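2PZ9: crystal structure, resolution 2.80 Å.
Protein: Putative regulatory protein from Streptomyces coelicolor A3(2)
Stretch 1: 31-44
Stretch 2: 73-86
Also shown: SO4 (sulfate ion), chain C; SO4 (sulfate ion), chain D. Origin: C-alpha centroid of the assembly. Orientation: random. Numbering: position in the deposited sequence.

Stretch 1, residues 31-44: TRQRIVAAAKEEFA
Stretch 2 (73-86) SKEALYAHVAERET

How are the two backbones laid against each other? Both stretches are almost wholly α-helical: residues 32-44 form one helix and 74-86 the other, each running on beyond its stretch, with phi and psi mostly near -60° and -45° and regular i to i+4 hydrogen bonds, of which Glu41 N to Ala37 O at 3.4 Å is weak. The axes cross almost at right angles, with a signed angle of -95° and a closest approach of 10.0 Å. Two pairs set the register: Val36 CA lies 6.6 Å from Val81 CA, and Phe43 CA lies 7.4 Å from Tyr78 CA. Ser73, at phi -158° and psi 161°, caps the second helix: with chi1 p, its OG accepts from Ala76 N at 2.8 Å.

What fills the apolar heart of the crossing? Phe43 (chi1 m, chi2 -38°) points toward the second helix and has the largest covered area, sitting as a knob among Lys74, Leu77, Tyr78 and Val81. Its CE2 lies 4.0 Å from Leu77 CG and 4.0 Å from Val81 CG2, the latter at the ring edge, while its CZ comes within 3.7 Å of Lys74 O. Ala39 points the same way, and its CB is 4.0 Å from Leu77 CD1 and 4.0 Å from Val81 CG2. Leu77 (chi1 t, chi2 p) also reaches Ile35 (chi1 m, chi2 t), CD1 to CG2 at 4.1 Å. Val81 (chi1 t) brings CG1 to 3.9 Å from Lys40 CG. Val36 (chi1 t) sets its CG2 4.1 Å from His80 CD2, at the edge of the imidazole; His80 has chi1 t and chi2 74°.

How do the aromatic rings meet? Tyr78 (chi1 t, chi2 -97°) turns its edge to the face of Phe43. The centroids are 5.2 Å apart and the planes stand at 76°, with Phe43 CD2 and Tyr78 CD2 3.6 Å apart. Tyr78 CB also lies over that ring, 4.0 Å from the Phe43 centroid, as a CH-pi contact. The ring also presses close to the backbone of the second helix, Phe43 CE2 approaching Tyr78 CA to 3.2 Å.

What do the charged groups do, given that no hydrogen bond crosses between the helices? Arg32 (chi1 t, chi2 t, chi3 p, chi4 76°) stacks its guanidinium flat on that of Arg84 (chi1 -138°, chi2 91°, chi3 t, chi4 -177°), with centres 4.0 Å apart and planes at 27°. Arg32 NH2 and Arg84 NH2 are 3.3 Å apart, but both are donors. The chain C sulfate, probably from the crystallisation liquor, supplies negative charge beside the like-charged pair: its O1 accepts a weak hydrogen bond from Arg32 NH2 at 2.7 Å and a better-directed one from Gln33 NE2 at 2.7 Å, while O2 accepts from Arg84 NH2 at 3.1 Å. Lys40 NZ stays 4.1 Å from Glu85 OE2, beyond a salt bridge, and that carboxylate oxygen is less surely placed.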

# COMPACT_ATOMS: atom_id res chain seq x y z
N THR A 31 -23.45 22.36 -8.47
CA THR A 31 -22.88 22.81 -7.19
C THR A 31 -22.51 21.65 -6.25
O THR A 31 -21.46 21.68 -5.59
CB THR A 31 -23.82 23.80 -6.48
OG1 THR A 31 -24.21 24.83 -7.40
CG2 THR A 31 -23.13 24.43 -5.27
N ARG A 32 -23.36 20.65 -6.17
CA ARG A 32 -22.97 19.42 -5.52
C ARG A 32 -21.68 18.95 -6.18
O ARG A 32 -20.70 18.66 -5.50
CB ARG A 32 -24.07 18.36 -5.61
CG ARG A 32 -23.90 17.19 -4.65
CD ARG A 32 -24.84 16.04 -4.99
NE ARG A 32 -24.80 15.78 -6.41
CZ ARG A 32 -23.81 15.15 -7.03
NH1 ARG A 32 -22.77 14.67 -6.34
NH2 ARG A 32 -23.85 15.00 -8.34
N GLN A 33 -21.64 18.92 -7.52
CA GLN A 33 -20.46 18.39 -8.23
C GLN A 33 -19.22 19.17 -7.88
O GLN A 33 -18.18 18.58 -7.57
CB GLN A 33 -20.65 18.43 -9.71
CG GLN A 33 -21.88 17.77 -10.17
CD GLN A 33 -22.10 18.00 -11.65
OE1 GLN A 33 -21.85 19.10 -12.18
NE2 GLN A 33 -22.56 16.96 -12.33
N ARG A 34 -19.34 20.49 -7.93
CA ARG A 34 -18.24 21.38 -7.62
C ARG A 34 -17.69 21.18 -6.21
O ARG A 34 -16.48 21.17 -6.04
CB ARG A 34 -18.63 22.83 -7.85
CG ARG A 34 -18.17 23.33 -9.19
CD ARG A 34 -18.23 24.84 -9.30
NE ARG A 34 -19.58 25.32 -9.53
CZ ARG A 34 -20.36 25.84 -8.59
NH1 ARG A 34 -19.94 25.96 -7.34
NH2 ARG A 34 -21.58 26.25 -8.91
N ILE A 35 -18.58 21.02 -5.22
CA ILE A 35 -18.18 20.66 -3.84
C ILE A 35 -17.47 19.31 -3.80
O ILE A 35 -16.49 19.12 -3.07
CB ILE A 35 -19.41 20.59 -2.88
CG1 ILE A 35 -19.99 21.97 -2.58
CG2 ILE A 35 -19.05 19.87 -1.58
CD1 ILE A 35 -21.42 21.94 -2.02
N VAL A 36 -17.98 18.36 -4.55
CA VAL A 36 -17.44 17.02 -4.54
C VAL A 36 -16.05 17.02 -5.18
O VAL A 36 -15.10 16.51 -4.60
CB VAL A 36 -18.38 16.03 -5.26
CG1 VAL A 36 -17.64 14.72 -5.64
CG2 VAL A 36 -19.60 15.78 -4.39
N ALA A 37 -15.94 17.62 -6.37
CA ALA A 37 -14.65 17.72 -7.06
C ALA A 37 -13.60 18.36 -6.16
O ALA A 37 -12.48 17.88 -6.07
CB ALA A 37 -14.79 18.49 -8.34
N ALA A 38 -13.99 19.44 -5.49
CA ALA A 38 -13.09 20.16 -4.59
C ALA A 38 -12.80 19.37 -3.32
O ALA A 38 -11.69 19.44 -2.79
CB ALA A 38 -13.64 21.55 -4.25
N ALA A 39 -13.78 18.61 -2.84
CA ALA A 39 -13.54 17.76 -1.67
C ALA A 39 -12.56 16.62 -1.99
O ALA A 39 -11.74 16.27 -1.15
CB ALA A 39 -14.86 17.23 -1.09
N LYS A 40 -12.64 16.06 -3.20
CA LYS A 40 -11.72 15.04 -3.71
C LYS A 40 -10.28 15.49 -3.59
O LYS A 40 -9.41 14.74 -3.13
CB LYS A 40 -11.97 14.79 -5.18
CG LYS A 40 -12.81 13.60 -5.52
CD LYS A 40 -12.28 13.00 -6.83
CE LYS A 40 -13.38 12.55 -7.80
NZ LYS A 40 -14.12 13.70 -8.40
N GLU A 41 -10.02 16.71 -4.04
CA GLU A 41 -8.67 17.23 -4.15
C GLU A 41 -8.12 17.57 -2.76
O GLU A 41 -6.95 17.34 -2.49
CB GLU A 41 -8.71 18.44 -5.05
CG GLU A 41 -7.45 18.76 -5.77
CD GLU A 41 -7.26 20.28 -5.91
OE1 GLU A 41 -6.13 20.71 -6.22
OE2 GLU A 41 -8.24 21.06 -5.69
N GLU A 42 -8.99 18.08 -1.88
CA GLU A 42 -8.66 18.37 -0.47
C GLU A 42 -8.48 17.15 0.45
O GLU A 42 -7.66 17.18 1.37
CB GLU A 42 -9.71 19.30 0.15
CG GLU A 42 -9.49 19.65 1.64
CD GLU A 42 -8.45 20.75 1.85
OE1 GLU A 42 -8.07 21.43 0.87
OE2 GLU A 42 -8.03 20.94 3.02
N PHE A 43 -9.27 16.10 0.25
CA PHE A 43 -9.07 14.85 0.99
C PHE A 43 -7.79 14.11 0.59
O PHE A 43 -7.08 13.61 1.45
CB PHE A 43 -10.29 13.93 0.88
CG PHE A 43 -11.52 14.42 1.63
CD1 PHE A 43 -11.41 15.06 2.87
CD2 PHE A 43 -12.81 14.22 1.10
CE1 PHE A 43 -12.56 15.51 3.57
CE2 PHE A 43 -13.95 14.66 1.79
CZ PHE A 43 -13.82 15.30 3.03
N ALA A 44 -7.48 14.06 -0.69
CA ALA A 44 -6.25 13.44 -1.13
C ALA A 44 -5.02 14.13 -0.52
O ALA A 44 -4.09 13.47 -0.09
CB ALA A 44 -6.16 13.40 -2.65
N SER A 73 -21.57 16.83 7.73
CA SER A 73 -20.30 17.00 8.44
C SER A 73 -19.11 16.80 7.53
O SER A 73 -19.21 16.18 6.47
CB SER A 73 -20.22 15.98 9.59
OG SER A 73 -20.05 14.66 9.10
N LYS A 74 -17.95 17.29 7.94
CA LYS A 74 -16.73 16.99 7.20
C LYS A 74 -16.64 15.48 6.94
O LYS A 74 -16.23 15.05 5.86
CB LYS A 74 -15.52 17.47 7.99
CG LYS A 74 -14.28 17.81 7.16
CD LYS A 74 -13.13 18.39 8.01
CE LYS A 74 -12.58 17.39 9.02
NZ LYS A 74 -11.64 18.01 9.97
N GLU A 75 -17.03 14.67 7.92
CA GLU A 75 -16.86 13.22 7.83
C GLU A 75 -17.91 12.58 6.90
O GLU A 75 -17.60 11.67 6.12
CB GLU A 75 -16.83 12.57 9.24
CG GLU A 75 -15.95 13.31 10.30
CD GLU A 75 -16.69 14.48 11.02
OE1 GLU A 75 -17.78 14.24 11.61
OE2 GLU A 75 -16.19 15.64 11.00
N ALA A 76 -19.14 13.08 6.97
CA ALA A 76 -20.19 12.72 6.03
C ALA A 76 -19.79 13.02 4.59
O ALA A 76 -20.04 12.23 3.69
CB ALA A 76 -21.49 13.42 6.39
N LEU A 77 -19.15 14.17 4.38
CA LEU A 77 -18.68 14.57 3.08
C LEU A 77 -17.64 13.59 2.59
O LEU A 77 -17.77 13.08 1.47
CB LEU A 77 -18.11 15.98 3.14
CG LEU A 77 -17.48 16.63 1.89
CD1 LEU A 77 -18.36 16.56 0.66
CD2 LEU A 77 -17.09 18.05 2.16
N TYR A 78 -16.62 13.30 3.41
CA TYR A 78 -15.68 12.24 3.06
C TYR A 78 -16.42 10.98 2.61
O TYR A 78 -16.21 10.51 1.48
CB TYR A 78 -14.67 11.92 4.17
CG TYR A 78 -13.67 10.83 3.75
CD1 TYR A 78 -13.88 9.47 4.09
CD2 TYR A 78 -12.53 11.14 2.98
CE1 TYR A 78 -12.98 8.47 3.69
CE2 TYR A 78 -11.62 10.15 2.58
CZ TYR A 78 -11.85 8.82 2.93
OH TYR A 78 -10.94 7.84 2.51
N ALA A 79 -17.29 10.45 3.47
CA ALA A 79 -17.96 9.17 3.21
C ALA A 79 -18.52 9.16 1.80
O ALA A 79 -18.27 8.22 1.03
CB ALA A 79 -19.05 8.88 4.25
N HIS A 80 -19.25 10.24 1.48
CA HIS A 80 -19.88 10.43 0.18
C HIS A 80 -18.86 10.34 -0.96
O HIS A 80 -19.06 9.59 -1.94
CB HIS A 80 -20.57 11.78 0.14
CG HIS A 80 -21.40 11.99 -1.09
ND1 HIS A 80 -22.62 11.37 -1.29
CD2 HIS A 80 -21.20 12.77 -2.18
CE1 HIS A 80 -23.12 11.75 -2.45
NE2 HIS A 80 -22.28 12.60 -3.02
N VAL A 81 -17.77 11.07 -0.81
CA VAL A 81 -16.73 11.09 -1.79
C VAL A 81 -16.12 9.71 -2.01
O VAL A 81 -15.96 9.28 -3.15
CB VAL A 81 -15.67 12.10 -1.41
CG1 VAL A 81 -14.56 12.07 -2.42
CG2 VAL A 81 -16.29 13.50 -1.30
N ALA A 82 -15.83 9.01 -0.91
CA ALA A 82 -15.27 7.67 -0.95
C ALA A 82 -16.20 6.73 -1.70
O ALA A 82 -15.77 6.13 -2.70
CB ALA A 82 -15.01 7.15 0.45
N GLU A 83 -17.45 6.61 -1.25
CA GLU A 83 -18.49 5.86 -1.98
C GLU A 83 -18.42 6.13 -3.48
O GLU A 83 -18.15 5.23 -4.28
CB GLU A 83 -19.89 6.25 -1.49
CG GLU A 83 -20.28 5.67 -0.13
CD GLU A 83 -21.46 6.42 0.54
OE1 GLU A 83 -22.59 6.43 -0.03
OE2 GLU A 83 -21.26 6.99 1.66
N ARG A 84 -18.64 7.39 -3.84
CA ARG A 84 -18.61 7.86 -5.21
C ARG A 84 -17.35 7.33 -5.90
O ARG A 84 -17.42 6.84 -7.03
CB ARG A 84 -18.69 9.41 -5.25
CG ARG A 84 -19.60 10.01 -6.35
CD ARG A 84 -21.08 10.24 -5.89
NE ARG A 84 -21.94 10.87 -6.92
CZ ARG A 84 -23.23 11.22 -6.75
NH1 ARG A 84 -23.86 11.02 -5.60
NH2 ARG A 84 -23.91 11.78 -7.75
N GLU A 85 -16.21 7.38 -5.21
CA GLU A 85 -14.92 6.91 -5.77
C GLU A 85 -14.88 5.41 -5.98
O GLU A 85 -14.50 4.93 -7.06
CB GLU A 85 -13.77 7.29 -4.85
CG GLU A 85 -13.32 8.74 -4.99
CD GLU A 85 -12.95 9.08 -6.43
OE1 GLU A 85 -11.88 8.61 -6.88
OE2 GLU A 85 -13.74 9.79 -7.11
N THR A 86 -15.26 4.68 -4.93
CA THR A 86 -15.37 3.24 -4.95
C THR A 86 -16.23 2.75 -6.10
O THR A 86 -15.82 1.84 -6.82
CB THR A 86 -15.97 2.72 -3.63
OG1 THR A 86 -15.35 3.40 -2.54
CG2 THR A 86 -15.72 1.24 -3.48
S SO4 C . -21.32 13.93 -10.34
O1 SO4 C . -22.41 14.85 -10.64
O2 SO4 C . -21.86 12.61 -9.99
O3 SO4 C . -20.47 13.81 -11.52
O4 SO4 C . -20.55 14.44 -9.19
S SO4 D . -26.76 25.77 -5.31
O1 SO4 D . -25.71 26.78 -5.11
O2 SO4 D . -26.87 25.37 -6.72
O3 SO4 D . -26.48 24.59 -4.50
O4 SO4 D . -28.03 26.34 -4.88